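Local coordinates for odorant binding protein (AGAP007287-PA) (Anopheles gambiae, PDB 3PM2) that binds hydrophobic odorants and is thought to carry them through the aqueous fluid around olfactory sensory dendrites, at residues A[50-55]-A[127-132]; A[105-110]-A[131-136]. All blocks are in the same frame, centred on the assembly; numbering follows the deposited sequence.

Contact 1. Residues A[50-55]-A[127-132]; sequences IPRGCC and EQICHP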
ATOM      1  N   ILE A  50      -2.325   3.878 -18.484  1.00 15.25           N
ATOM      2  CA  ILE A  50      -1.231   3.556 -17.569  1.00 13.55           C
ATOM      3  C   ILE A  50      -1.624   3.901 -16.120  1.00 17.86           C
ATOM      4  O   ILE A  50      -2.170   5.005 -15.920  1.00 16.23           O
ATOM      5  CB  ILE A  50       0.027   4.332 -18.026  1.00 17.03           C
ATOM      6  CG1 ILE A  50       0.443   3.872 -19.445  1.00 18.36           C
ATOM      7  CG2 ILE A  50       1.191   4.209 -17.016  1.00 16.62           C
ATOM      8  CD1 ILE A  50       1.290   4.867 -20.162  1.00 25.09           C
ATOM      9  N   PRO A  51      -1.423   2.964 -15.135  1.00 14.90           N
ATOM     10  CA  PRO A  51      -1.769   3.265 -13.729  1.00 14.42           C
ATOM     11  C   PRO A  51      -1.129   4.578 -13.269  1.00 18.17           C
ATOM     12  O   PRO A  51       0.002   4.875 -13.627  1.00 17.11           O
ATOM     13  CB  PRO A  51      -1.212   2.066 -12.960  1.00 16.05           C
ATOM     14  CG  PRO A  51      -1.314   0.924 -13.961  1.00 20.31           C
ATOM     15  CD  PRO A  51      -0.859   1.597 -15.245  1.00 16.79           C
ATOM     16  N   ARG A  52      -1.916   5.419 -12.576  1.00 12.85           N
ATOM     17  CA  ARG A  52      -1.423   6.732 -12.150  1.00 12.36           C
ATOM     18  C   ARG A  52      -0.883   6.565 -10.736  1.00 16.63           C
ATOM     19  O   ARG A  52      -1.514   5.880  -9.929  1.00 16.56           O
ATOM     20  CB  ARG A  52      -2.571   7.792 -12.199  1.00 10.50           C
ATOM     21  CG  ARG A  52      -3.332   7.807 -13.527  1.00 17.77           C
ATOM     22  CD  ARG A  52      -3.836   9.185 -13.921  1.00 24.86           C
ATOM     23  NE  ARG A  52      -3.769   9.272 -15.368  1.00 35.00           N
ATOM     24  CZ  ARG A  52      -3.427  10.338 -16.076  1.00 37.30           C
ATOM     25  NH1 ARG A  52      -3.206  11.507 -15.480  1.00 23.60           N
ATOM     26  NH2 ARG A  52      -3.385  10.267 -17.396  1.00 35.19           N
ATOM     27  N   GLY A  53       0.272   7.184 -10.448  1.00 13.94           N
ATOM     28  CA  GLY A  53       0.936   7.097  -9.149  1.00 13.55           C
ATOM     29  C   GLY A  53       0.068   7.553  -7.999  1.00 16.99           C
ATOM     30  O   GLY A  53      -0.654   8.549  -8.111  1.00 15.65           O
ATOM     31  N   CYS A  54       0.104   6.808  -6.898  1.00 12.54           N
ATOM     32  CA  CYS A  54      -0.728   7.116  -5.747  1.00 11.77           C
ATOM     33  C   CYS A  54      -0.026   8.162  -4.849  1.00 13.57           C
ATOM     34  O   CYS A  54       1.048   7.877  -4.288  1.00 11.37           O
ATOM     35  CB  CYS A  54      -1.042   5.842  -4.976  1.00 13.63           C
ATOM     36  SG  CYS A  54      -1.900   6.157  -3.427  1.00 17.60           S
ATOM     37  N   CYS A  55      -0.627   9.351  -4.716  1.00 12.36           N
ATOM     38  CA  CYS A  55      -0.033  10.405  -3.883  1.00 13.61           C
ATOM     39  C   CYS A  55      -0.125  10.140  -2.399  1.00 14.02           C
ATOM     40  O   CYS A  55       0.700  10.656  -1.647  1.00 13.78           O
ATOM     41  CB  CYS A  55      -0.587  11.778  -4.238  1.00 15.19           C
ATOM     42  SG  CYS A  55      -0.042  12.396  -5.856  1.00 18.87           S
ATOM     43  N   GLU A 127      -5.012  17.922 -10.725  1.00 23.66           N
ATOM     44  CA  GLU A 127      -4.436  16.592 -10.492  1.00 19.98           C
ATOM     45  C   GLU A 127      -2.934  16.739 -10.297  1.00 21.15           C
ATOM     46  O   GLU A 127      -2.258  17.263 -11.175  1.00 21.94           O
ATOM     47  CB  GLU A 127      -4.685  15.662 -11.678  1.00 20.48           C
ATOM     48  CG  GLU A 127      -4.147  14.252 -11.419  1.00 24.18           C
ATOM     49  CD  GLU A 127      -4.230  13.297 -12.585  1.00 31.21           C
ATOM     50  OE1 GLU A 127      -4.461  13.762 -13.720  1.00 22.06           O
ATOM     51  OE2 GLU A 127      -4.065  12.077 -12.363  1.00 21.63           O
ATOM     52  N   GLN A 128      -2.414  16.248  -9.183  1.00 19.01           N
ATOM     53  CA  GLN A 128      -0.972  16.258  -8.931  1.00 19.04           C
ATOM     54  C   GLN A 128      -0.403  14.890  -9.317  1.00 20.73           C
ATOM     55  O   GLN A 128      -0.885  13.860  -8.825  1.00 20.08           O
ATOM     56  CB  GLN A 128      -0.677  16.582  -7.466  1.00 20.72           C
ATOM     57  CG  GLN A 128       0.753  16.236  -7.045  1.00 29.28           C
ATOM     58  CD  GLN A 128       1.404  17.235  -6.132  1.00 51.64           C
ATOM     59  OE1 GLN A 128       1.081  18.439  -6.124  1.00 41.12           O
ATOM     60  NE2 GLN A 128       2.362  16.738  -5.351  1.00 43.84           N
ATOM     61  N   ILE A 129       0.613  14.877 -10.194  1.00 16.21           N
ATOM     62  CA  ILE A 129       1.217  13.623 -10.622  1.00 15.58           C
ATOM     63  C   ILE A 129       2.293  13.199  -9.629  1.00 20.28           C
ATOM     64  O   ILE A 129       3.170  13.987  -9.319  1.00 20.79           O
ATOM     65  CB  ILE A 129       1.754  13.716 -12.087  1.00 18.69           C
ATOM     66  CG1 ILE A 129       0.598  14.009 -13.095  1.00 18.62           C
ATOM     67  CG2 ILE A 129       2.565  12.478 -12.497  1.00 18.97           C
ATOM     68  CD1 ILE A 129      -0.555  12.950 -13.183  1.00 17.14           C
ATOM     69  N   CYS A 130       2.199  11.971  -9.106  1.00 15.16           N
ATOM     70  CA  CYS A 130       3.178  11.392  -8.173  1.00 15.11           C
ATOM     71  C   CYS A 130       3.847  10.220  -8.852  1.00 16.53           C
ATOM     72  O   CYS A 130       3.231   9.566  -9.708  1.00 15.97           O
ATOM     73  CB  CYS A 130       2.514  10.964  -6.862  1.00 16.23           C
ATOM     74  SG  CYS A 130       1.998  12.366  -5.829  1.00 20.82           S
ATOM     75  N   HIS A 131       5.106   9.954  -8.482  1.00 13.00           N
ATOM     76  CA  HIS A 131       5.798   8.817  -9.062  1.00 13.02           C
ATOM     77  C   HIS A 131       5.112   7.538  -8.564  1.00 14.47           C
ATOM     78  O   HIS A 131       4.807   7.443  -7.385  1.00 14.68           O
ATOM     79  CB  HIS A 131       7.291   8.814  -8.675  1.00 13.41           C
ATOM     80  CG  HIS A 131       8.130   7.882  -9.511  1.00 16.01           C
ATOM     81  ND1 HIS A 131       8.092   6.503  -9.329  1.00 16.84           N
ATOM     82  CD2 HIS A 131       9.060   8.172 -10.452  1.00 16.06           C
ATOM     83  CE1 HIS A 131       8.978   6.002 -10.177  1.00 16.03           C
ATOM     84  NE2 HIS A 131       9.578   6.970 -10.881  1.00 16.44           N
ATOM     85  N   PRO A 132       4.828   6.545  -9.434  1.00 10.72           N
ATOM     86  CA  PRO A 132       4.113   5.347  -8.951  1.00 10.26           C
ATOM     87  C   PRO A 132       4.900   4.433  -8.010  1.00 14.20           C
ATOM     88  O   PRO A 132       4.284   3.554  -7.405  1.00 13.69           O
ATOM     89  CB  PRO A 132       3.756   4.599 -10.239  1.00 12.43           C
ATOM     90  CG  PRO A 132       3.902   5.597 -11.350  1.00 16.54           C
ATOM     91  CD  PRO A 132       5.028   6.501 -10.896  1.00 12.60           C
TER
HETATM   92  O   HOH W   1       1.633   8.945 -11.963  1.00 15.91           O
HETATM   93  O   HOH W   2      -0.255  10.583  -9.760  1.00 18.05           O
HETATM   94  O   HOH W   3       1.328   4.189  -7.239  1.00 12.86           O
HETATM   95  O   HOH W   4       3.081   6.410  -5.548  1.00 14.28           O
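Cys55 and Cys130 turn their SG atoms the same way, each anti to its own carbonyl carbon and beside its backbone N (chi1 close to -70° in both); their bonded SG atoms are 2.0 Å apart, with chi3 106°. Arg52 approaches Glu127 differently. The glutamate runs fully extended beyond CG while the arginine bends at chi2 and chi3, and the two chains cross at about a right angle. NH1 of Arg52 makes the salt bridge to Glu127 OE1 at 3.1 Å, with the guanidinium and carboxylate planes 24° apart. Glu127 is steadied from outside as well, OE1 by Ala123 N and OE2 by Gln44 NE2. The disulfide and the salt bridge join two loops of a mainly helical C-plus odorant-binding protein, the ones leading into helices 55-63 and 133-147. At their crossing sits Gly53, well suited because without a side chain its CA can lie 3.4 Å from Cys130 O, a CA-H...O contact, and 3.6 Å from Pro132 CA. Water 1 accepts from Gly53 N and lies close to Cys130 O; water 2 accepts from Cys130 N and lies close to Gly53 O. Farther on, water 3 connects Cys54 N with Pro132 O, and water 4 lies 2.8 Å from Cys54 O and 2.7 Å from His131 O.

Contact 2. Residues A[105-110]-A[131-136]; sequences KMADSI and HPISGT. Unlike the reference sequence in segment 105-110: Ser109 (reference Thr).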
ATOM      1  N   LYS A 105      10.769  -7.092  -6.069  1.00 15.41           N
ATOM      2  CA  LYS A 105      10.918  -7.932  -7.277  1.00 15.98           C
ATOM      3  C   LYS A 105       9.808  -7.597  -8.290  1.00 18.72           C
ATOM      4  O   LYS A 105      10.090  -7.415  -9.485  1.00 16.96           O
ATOM      5  CB  LYS A 105      10.869  -9.421  -6.903  1.00 21.25           C
ATOM      6  CG  LYS A 105      11.489 -10.348  -7.938  1.00 42.95           C
ATOM      7  CD  LYS A 105      11.004 -11.783  -7.739  1.00 53.22           C
ATOM      8  CE  LYS A 105      11.800 -12.802  -8.525  1.00 65.65           C
ATOM      9  NZ  LYS A 105      11.590 -12.678  -9.990  1.00 75.14           N
ATOM     10  N   MET A 106       8.565  -7.482  -7.805  1.00 15.71           N
ATOM     11  CA  MET A 106       7.388  -7.121  -8.595  1.00 15.29           C
ATOM     12  C   MET A 106       7.573  -5.738  -9.219  1.00 18.15           C
ATOM     13  O   MET A 106       7.332  -5.569 -10.419  1.00 16.03           O
ATOM     14  CB  MET A 106       6.101  -7.202  -7.737  1.00 17.93           C
ATOM     15  CG  MET A 106       4.811  -6.790  -8.495  1.00 22.45           C
ATOM     16  SD  MET A 106       4.492  -5.003  -8.462  1.00 26.06           S
ATOM     17  CE  MET A 106       4.040  -4.802  -6.703  1.00 22.43           C
ATOM     18  N   ALA A 107       8.018  -4.753  -8.423  1.00 14.75           N
ATOM     19  CA  ALA A 107       8.222  -3.378  -8.899  1.00 14.03           C
ATOM     20  C   ALA A 107       9.234  -3.349 -10.023  1.00 17.31           C
ATOM     21  O   ALA A 107       8.978  -2.706 -11.035  1.00 17.17           O
ATOM     22  CB  ALA A 107       8.663  -2.479  -7.750  1.00 14.47           C
ATOM     23  N   ASP A 108      10.342  -4.124  -9.890  1.00 14.64           N
ATOM     24  CA  ASP A 108      11.349  -4.206 -10.949  1.00 15.26           C
ATOM     25  C   ASP A 108      10.750  -4.783 -12.232  1.00 19.89           C
ATOM     26  O   ASP A 108      11.104  -4.321 -13.305  1.00 20.58           O
ATOM     27  CB  ASP A 108      12.541  -5.049 -10.483  1.00 18.35           C
ATOM     28  CG  ASP A 108      13.571  -5.287 -11.571  1.00 32.49           C
ATOM     29  OD1 ASP A 108      14.244  -4.314 -11.973  1.00 34.12           O
ATOM     30  OD2 ASP A 108      13.644  -6.429 -12.078  1.00 39.57           O
ATOM     31  N   SER A 109       9.828  -5.769 -12.118  1.00 17.40           N
ATOM     32  CA  SER A 109       9.216  -6.409 -13.301  1.00 18.13           C
ATOM     33  C   SER A 109       8.334  -5.455 -14.109  1.00 22.35           C
ATOM     34  O   SER A 109       8.152  -5.680 -15.298  1.00 23.72           O
ATOM     35  CB  SER A 109       8.393  -7.626 -12.874  1.00 20.76           C
ATOM     36  OG  SER A 109       7.291  -7.239 -12.070  1.00 22.67           O
ATOM     37  N   ILE A 110       7.816  -4.395 -13.470  1.00 17.61           N
ATOM     38  CA  ILE A 110       6.972  -3.391 -14.116  1.00 17.72           C
ATOM     39  C   ILE A 110       7.628  -2.001 -14.178  1.00 21.41           C
ATOM     40  O   ILE A 110       6.925  -1.004 -14.364  1.00 21.05           O
ATOM     41  CB  ILE A 110       5.522  -3.375 -13.547  1.00 21.21           C
ATOM     42  CG1 ILE A 110       5.507  -3.049 -12.019  1.00 20.40           C
ATOM     43  CG2 ILE A 110       4.786  -4.714 -13.860  1.00 23.71           C
ATOM     44  CD1 ILE A 110       4.155  -2.707 -11.469  1.00 19.92           C
ATOM     45  N   HIS A 131       5.106   9.954  -8.482  1.00 13.00           N
ATOM     46  CA  HIS A 131       5.798   8.817  -9.062  1.00 13.02           C
ATOM     47  C   HIS A 131       5.112   7.538  -8.564  1.00 14.47           C
ATOM     48  O   HIS A 131       4.807   7.443  -7.385  1.00 14.68           O
ATOM     49  CB  HIS A 131       7.291   8.814  -8.675  1.00 13.41           C
ATOM     50  CG  HIS A 131       8.130   7.882  -9.511  1.00 16.01           C
ATOM     51  ND1 HIS A 131       8.092   6.503  -9.329  1.00 16.84           N
ATOM     52  CD2 HIS A 131       9.060   8.172 -10.452  1.00 16.06           C
ATOM     53  CE1 HIS A 131       8.978   6.002 -10.177  1.00 16.03           C
ATOM     54  NE2 HIS A 131       9.578   6.970 -10.881  1.00 16.44           N
ATOM     55  N   PRO A 132       4.828   6.545  -9.434  1.00 10.72           N
ATOM     56  CA  PRO A 132       4.113   5.347  -8.951  1.00 10.26           C
ATOM     57  C   PRO A 132       4.900   4.433  -8.010  1.00 14.20           C
ATOM     58  O   PRO A 132       4.284   3.554  -7.405  1.00 13.69           O
ATOM     59  CB  PRO A 132       3.756   4.599 -10.239  1.00 12.43           C
ATOM     60  CG  PRO A 132       3.902   5.597 -11.350  1.00 16.54           C
ATOM     61  CD  PRO A 132       5.028   6.501 -10.896  1.00 12.60           C
ATOM     62  N   ILE A 133       6.228   4.589  -7.896  1.00 11.28           N
ATOM     63  CA  ILE A 133       6.998   3.646  -7.051  1.00 11.51           C
ATOM     64  C   ILE A 133       6.469   3.535  -5.612  1.00 13.94           C
ATOM     65  O   ILE A 133       6.354   2.413  -5.091  1.00 14.31           O
ATOM     66  CB  ILE A 133       8.541   3.862  -7.087  1.00 14.84           C
ATOM     67  CG1 ILE A 133       9.324   2.639  -6.541  1.00 17.69           C
ATOM     68  CG2 ILE A 133       8.970   5.139  -6.373  1.00 14.65           C
ATOM     69  CD1 ILE A 133       9.055   1.249  -7.254  1.00 21.47           C
ATOM     70  N   SER A 134       6.170   4.670  -4.967  1.00 10.81           N
ATOM     71  CA  SER A 134       5.728   4.603  -3.560  1.00 10.98           C
ATOM     72  C   SER A 134       4.476   3.726  -3.373  1.00 14.05           C
ATOM     73  O   SER A 134       4.453   2.878  -2.483  1.00 12.01           O
ATOM     74  CB  SER A 134       5.503   5.996  -2.995  1.00 13.40           C
ATOM     75  OG  SER A 134       6.696   6.763  -2.983  1.00 17.52           O
ATOM     76  N   GLY A 135       3.466   3.949  -4.211  1.00 11.80           N
ATOM     77  CA  GLY A 135       2.222   3.188  -4.162  1.00 11.37           C
ATOM     78  C   GLY A 135       2.432   1.730  -4.542  1.00 14.51           C
ATOM     79  O   GLY A 135       1.823   0.842  -3.945  1.00 13.14           O
ATOM     80  N   THR A 136       3.292   1.470  -5.536  1.00 10.32           N
ATOM     81  CA  THR A 136       3.575   0.080  -5.964  1.00  9.61           C
ATOM     82  C   THR A 136       4.068  -0.722  -4.755  1.00 14.45           C
ATOM     83  O   THR A 136       3.534  -1.795  -4.476  1.00 14.69           O
ATOM     84  CB  THR A 136       4.603   0.076  -7.094  1.00 15.85           C
ATOM     85  OG1 THR A 136       4.083   0.874  -8.167  1.00 17.87           O
ATOM     86  CG2 THR A 136       4.915  -1.323  -7.587  1.00 13.52           C
TER
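Just ahead of Ile133, which meets Ala107 across the contact, the flat imidazole of His131 receives Ile133 N at its edge. Ile133 N lies close to the ring plane, 8° out of it, and its N-H points at ND1 over 3.0 Å with an angle of 164°, a capping bond at the start of helix 133-147. Because ND1 accepts, the ring proton is probably on NE2, consistent with the weak bond from there to Glu115 OE2. In this mainly helical odorant-binding fold the capped first turn packs against the last turn of helix 92-109 and Ile110 just beyond it. The contact between them is apolar, with a thioether among the aliphatic groups, a small patch near the surface with no hydrogen bond across it.

Thr136 stands at its middle. With CG2 anti to the backbone N, the methyl projects at the other helix and meets three residues. Met106, bent at chi2 and chi3, brings CE to 3.7 Å from that methyl, and SD lies hardly farther off. Ala107 CB approaches it at 3.9 Å, and Ile110 CD1 reaches it tip to tip at 4.2 Å. Alanine suits its place, since its short CB faces the opposite helix and also touches Ile133 CD1, at 3.8 Å. Threonine suits its own by dividing its labour: while the methyl packs, the hydroxyl turns back to its own helix. OG1 donates to Pro132 O over 2.8 Å from above the carbonyl plane, 53° out of it, and the same oxygen also accepts from Thr136 N.

The centres of contacts 1 and 2 lie about 12 Å apart, and both use the chain around His131 and Pro132, where the loop after helix 111-118 passes into helix 133-147. Along the sequence the order is 50-55, then 105-110, then the shared region 127-136, so two earlier parts of the chain converge on one later one. Contact 1 holds the loop covalently to the start of helix 55-63, while contact 2 sets the first turn of helix 133-147 beside helix 92-109. The two also touch directly, Cys54 CB lying 4.3 Å from Gly135 CA. Together they place the N-terminal end of helix 133-147 beside helices 55-63 and 92-109 within the AgamOBP47-like family region.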